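Local atomic coordinates of hypothetical protein BP2299 (Bordetella pertussis Tohama I, PDB entry 2FQP), a protein that is of unknown function but binds a zinc ion within a cupin domain of double-stranded beta-helix fold. Residues W23-T31 with V79-F87. Numbering follows the deposited sequence.
Sequences WRFPPGGET and VINPSDTEF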
loop_
_atom_site.group_PDB
_atom_site.type_symbol
_atom_site.label_atom_id
_atom_site.label_comp_id
_atom_site.label_asym_id
_atom_site.label_seq_id
_atom_site.Cartn_x
_atom_site.Cartn_y
_atom_site.Cartn_z
ATOM N N TRP A 23 5.426 -4.083 -7.654
ATOM C CA TRP A 23 5.372 -5.034 -8.766
ATOM C C TRP A 23 4.691 -4.366 -9.945
ATOM O O TRP A 23 3.545 -3.921 -9.844
ATOM C CB TRP A 23 4.616 -6.313 -8.366
ATOM C CG TRP A 23 5.423 -7.230 -7.520
ATOM C CD1 TRP A 23 5.452 -7.285 -6.160
ATOM C CD2 TRP A 23 6.347 -8.216 -7.979
ATOM N NE1 TRP A 23 6.334 -8.240 -5.736
ATOM C CE2 TRP A 23 6.888 -8.846 -6.828
ATOM C CE3 TRP A 23 6.782 -8.626 -9.255
ATOM C CZ2 TRP A 23 7.866 -9.863 -6.908
ATOM C CZ3 TRP A 23 7.726 -9.654 -9.348
ATOM C CH2 TRP A 23 8.256 -10.268 -8.164
ATOM N N ARG A 24 5.417 -4.225 -11.056
ATOM C CA ARG A 24 4.863 -3.576 -12.244
ATOM C C ARG A 24 4.705 -4.580 -13.381
ATOM O O ARG A 24 5.683 -5.159 -13.869
ATOM C CB ARG A 24 5.711 -2.349 -12.688
ATOM C CG ARG A 24 5.722 -1.193 -11.705
ATOM C CD ARG A 24 6.705 -0.058 -12.128
ATOM N NE ARG A 24 6.215 0.622 -13.315
ATOM C CZ ARG A 24 6.644 1.817 -13.740
ATOM N NH1 ARG A 24 7.575 2.496 -13.071
ATOM N NH2 ARG A 24 6.119 2.356 -14.848
ATOM N N PHE A 25 3.460 -4.783 -13.814
ATOM C CA PHE A 25 3.141 -5.763 -14.834
ATOM C C PHE A 25 2.982 -5.125 -16.177
ATOM O O PHE A 25 2.114 -4.312 -16.344
ATOM C CB PHE A 25 1.809 -6.463 -14.502
ATOM C CG PHE A 25 1.865 -7.370 -13.315
ATOM C CD1 PHE A 25 1.953 -6.848 -12.006
ATOM C CD2 PHE A 25 1.749 -8.745 -13.468
ATOM C CE1 PHE A 25 1.989 -7.663 -10.926
ATOM C CE2 PHE A 25 1.814 -9.594 -12.321
ATOM C CZ PHE A 25 1.949 -9.035 -11.074
ATOM N N PRO A 26 3.809 -5.511 -17.168
ATOM C CA PRO A 26 3.487 -5.100 -18.534
ATOM C C PRO A 26 2.128 -5.645 -18.900
ATOM O O PRO A 26 1.642 -6.608 -18.254
ATOM C CB PRO A 26 4.544 -5.824 -19.388
ATOM C CG PRO A 26 5.657 -6.051 -18.511
ATOM C CD PRO A 26 5.025 -6.331 -17.126
ATOM N N PRO A 27 1.484 -5.059 -19.916
ATOM C CA PRO A 27 0.321 -5.732 -20.502
ATOM C C PRO A 27 0.592 -7.229 -20.821
ATOM O O PRO A 27 1.596 -7.571 -21.470
ATOM C CB PRO A 27 0.120 -4.967 -21.812
ATOM C CG PRO A 27 0.594 -3.603 -21.493
ATOM C CD PRO A 27 1.805 -3.804 -20.637
ATOM N N GLY A 28 -0.268 -8.113 -20.337
ATOM C CA GLY A 28 -0.101 -9.533 -20.567
ATOM C C GLY A 28 0.938 -10.185 -19.672
ATOM O O GLY A 28 1.197 -11.369 -19.801
ATOM N N GLY A 29 1.508 -9.427 -18.731
ATOM C CA GLY A 29 2.700 -9.854 -18.026
ATOM C C GLY A 29 2.351 -10.783 -16.879
ATOM O O GLY A 29 1.205 -10.842 -16.456
ATOM N N GLU A 30 3.356 -11.489 -16.374
ATOM C CA GLU A 30 3.170 -12.416 -15.230
ATOM C C GLU A 30 4.355 -12.475 -14.255
ATOM O O GLU A 30 5.482 -12.150 -14.593
ATOM C CB GLU A 30 2.890 -13.838 -15.738
ATOM C CG GLU A 30 4.111 -14.476 -16.389
ATOM C CD GLU A 30 3.848 -15.863 -16.978
ATOM O OE1 GLU A 30 2.704 -16.380 -16.857
ATOM O OE2 GLU A 30 4.796 -16.393 -17.589
ATOM N N THR A 31 4.097 -12.966 -13.047
ATOM C CA THR A 31 5.152 -13.179 -12.049
ATOM C C THR A 31 6.039 -14.380 -12.264
ATOM O O THR A 31 7.211 -14.371 -11.823
ATOM C CB THR A 31 4.579 -13.331 -10.620
ATOM O OG1 THR A 31 3.543 -14.315 -10.641
ATOM C CG2 THR A 31 4.028 -12.020 -10.140
ATOM N N VAL A 79 0.680 -15.059 -11.123
ATOM C CA VAL A 79 -0.234 -13.956 -11.242
ATOM C C VAL A 79 -0.007 -13.282 -12.578
ATOM O O VAL A 79 1.103 -12.963 -12.889
ATOM C CB VAL A 79 0.044 -12.892 -10.155
ATOM C CG1 VAL A 79 -0.862 -11.688 -10.310
ATOM C CG2 VAL A 79 -0.160 -13.489 -8.786
ATOM N N ILE A 80 -1.081 -13.023 -13.291
ATOM C CA ILE A 80 -1.051 -12.528 -14.647
ATOM C C ILE A 80 -1.878 -11.256 -14.752
ATOM O O ILE A 80 -2.971 -11.154 -14.187
ATOM C CB ILE A 80 -1.620 -13.582 -15.648
ATOM C CG1 ILE A 80 -0.704 -14.803 -15.756
ATOM C CG2 ILE A 80 -1.807 -13.006 -17.056
ATOM C CD1 ILE A 80 -1.413 -16.010 -16.366
ATOM N N ASN A 81 -1.371 -10.285 -15.505
ATOM C CA ASN A 81 -2.102 -9.080 -15.870
ATOM C C ASN A 81 -2.744 -9.295 -17.258
ATOM O O ASN A 81 -2.043 -9.217 -18.268
ATOM C CB ASN A 81 -1.139 -7.899 -15.966
ATOM C CG ASN A 81 -1.798 -6.654 -16.460
ATOM O OD1 ASN A 81 -3.029 -6.503 -16.393
ATOM N ND2 ASN A 81 -0.981 -5.715 -16.956
ATOM N N PRO A 82 -4.056 -9.541 -17.302
ATOM C CA PRO A 82 -4.684 -9.880 -18.582
ATOM C C PRO A 82 -5.062 -8.652 -19.429
ATOM O O PRO A 82 -5.649 -8.801 -20.510
ATOM C CB PRO A 82 -5.943 -10.597 -18.139
ATOM C CG PRO A 82 -6.348 -9.876 -16.885
ATOM C CD PRO A 82 -5.042 -9.552 -16.187
ATOM N N SER A 83 -4.750 -7.460 -18.943
ATOM C CA SER A 83 -5.174 -6.227 -19.586
ATOM C C SER A 83 -4.139 -5.712 -20.587
ATOM O O SER A 83 -3.025 -6.192 -20.651
ATOM C CB SER A 83 -5.464 -5.153 -18.546
ATOM O OG SER A 83 -6.595 -5.506 -17.765
ATOM N N ASP A 84 -4.541 -4.677 -21.334
ATOM C CA ASP A 84 -3.737 -4.078 -22.380
ATOM C C ASP A 84 -2.857 -2.931 -21.871
ATOM O O ASP A 84 -2.203 -2.254 -22.673
ATOM C CB ASP A 84 -4.656 -3.521 -23.469
ATOM C CG ASP A 84 -5.350 -4.618 -24.269
ATOM O OD1 ASP A 84 -4.738 -5.693 -24.482
ATOM O OD2 ASP A 84 -6.507 -4.388 -24.698
ATOM N N THR A 85 -2.870 -2.704 -20.555
ATOM C CA THR A 85 -2.161 -1.641 -19.933
ATOM C C THR A 85 -1.467 -2.172 -18.689
ATOM O O THR A 85 -1.831 -3.232 -18.153
ATOM C CB THR A 85 -3.139 -0.514 -19.498
ATOM O OG1 THR A 85 -4.219 -1.081 -18.732
ATOM C CG2 THR A 85 -3.691 0.192 -20.724
ATOM N N GLU A 86 -0.488 -1.402 -18.231
ATOM C CA GLU A 86 0.362 -1.790 -17.107
ATOM C C GLU A 86 -0.483 -1.866 -15.872
ATOM O O GLU A 86 -1.371 -1.027 -15.694
ATOM C CB GLU A 86 1.462 -0.752 -16.908
ATOM C CG GLU A 86 2.451 -1.073 -15.803
ATOM C CD GLU A 86 3.646 -0.149 -15.801
ATOM O OE1 GLU A 86 3.460 1.035 -16.124
ATOM O OE2 GLU A 86 4.773 -0.610 -15.493
ATOM N N PHE A 87 -0.210 -2.863 -15.037
ATOM C CA PHE A 87 -0.871 -3.034 -13.744
ATOM C C PHE A 87 0.171 -2.963 -12.650
ATOM O O PHE A 87 1.236 -3.570 -12.760
ATOM C CB PHE A 87 -1.611 -4.384 -13.630
ATOM C CG PHE A 87 -2.516 -4.433 -12.463
ATOM C CD1 PHE A 87 -2.024 -4.664 -11.180
ATOM C CD2 PHE A 87 -3.891 -4.172 -12.626
ATOM C CE1 PHE A 87 -2.855 -4.628 -10.059
ATOM C CE2 PHE A 87 -4.735 -4.176 -11.536
ATOM C CZ PHE A 87 -4.222 -4.412 -10.237
HETATM O O HOH W 1 6.128 -3.047 -16.436
#
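Two loops that carry the chain from one sheet of the cupin double-stranded beta-helix to the other run antiparallel here, stitched at both ends and pinned in the middle by Asn81. At one end Phe25 and Phe87 form an antiparallel hydrogen-bonded pair, with Phe25 N 2.7 Å from Phe87 O. At the other, Asn81 N donates to Gly29 O, and Thr31 pairs twice with Val79: its N gives to Val79 O, while its OG1 accepts from Val79 N at 3.0 Å. Between these ends, residues 26-29 make a type II turn. Asn81 CG stands anti to the backbone N (chi1 175°), which sends the amide across to this turn; ND2 reaches Pro26 O at 3.1 Å, from above the carbonyl plane, while Gly29 N approaches from the opposite face. Asn81 ND2 also donates almost straight to Thr85 O (2.9 Å), and Asn81 OD1 accepts from Ser83 N in an Asx turn, so both ends of the amide are engaged and its rotation is fixed. Asn81 CB packs on Phe25 CB, the amide plane nearly perpendicular to the ring, whose far rim, at CZ, meets Val79 CG1 at 3.9 Å. On the outer side, Arg24 grips Glu86 side-on, NE to OE2 at 2.9 Å and NH2 to OE1 at 3.2 Å, with the two planes turned 42° apart. Phe25 also meets the ring of Phe89 on strand 87-94, Val79 rests on Leu50 and Leu52 of strand 48-54 close to the zinc, and Pro26 touches Ile8 of strand 8-14.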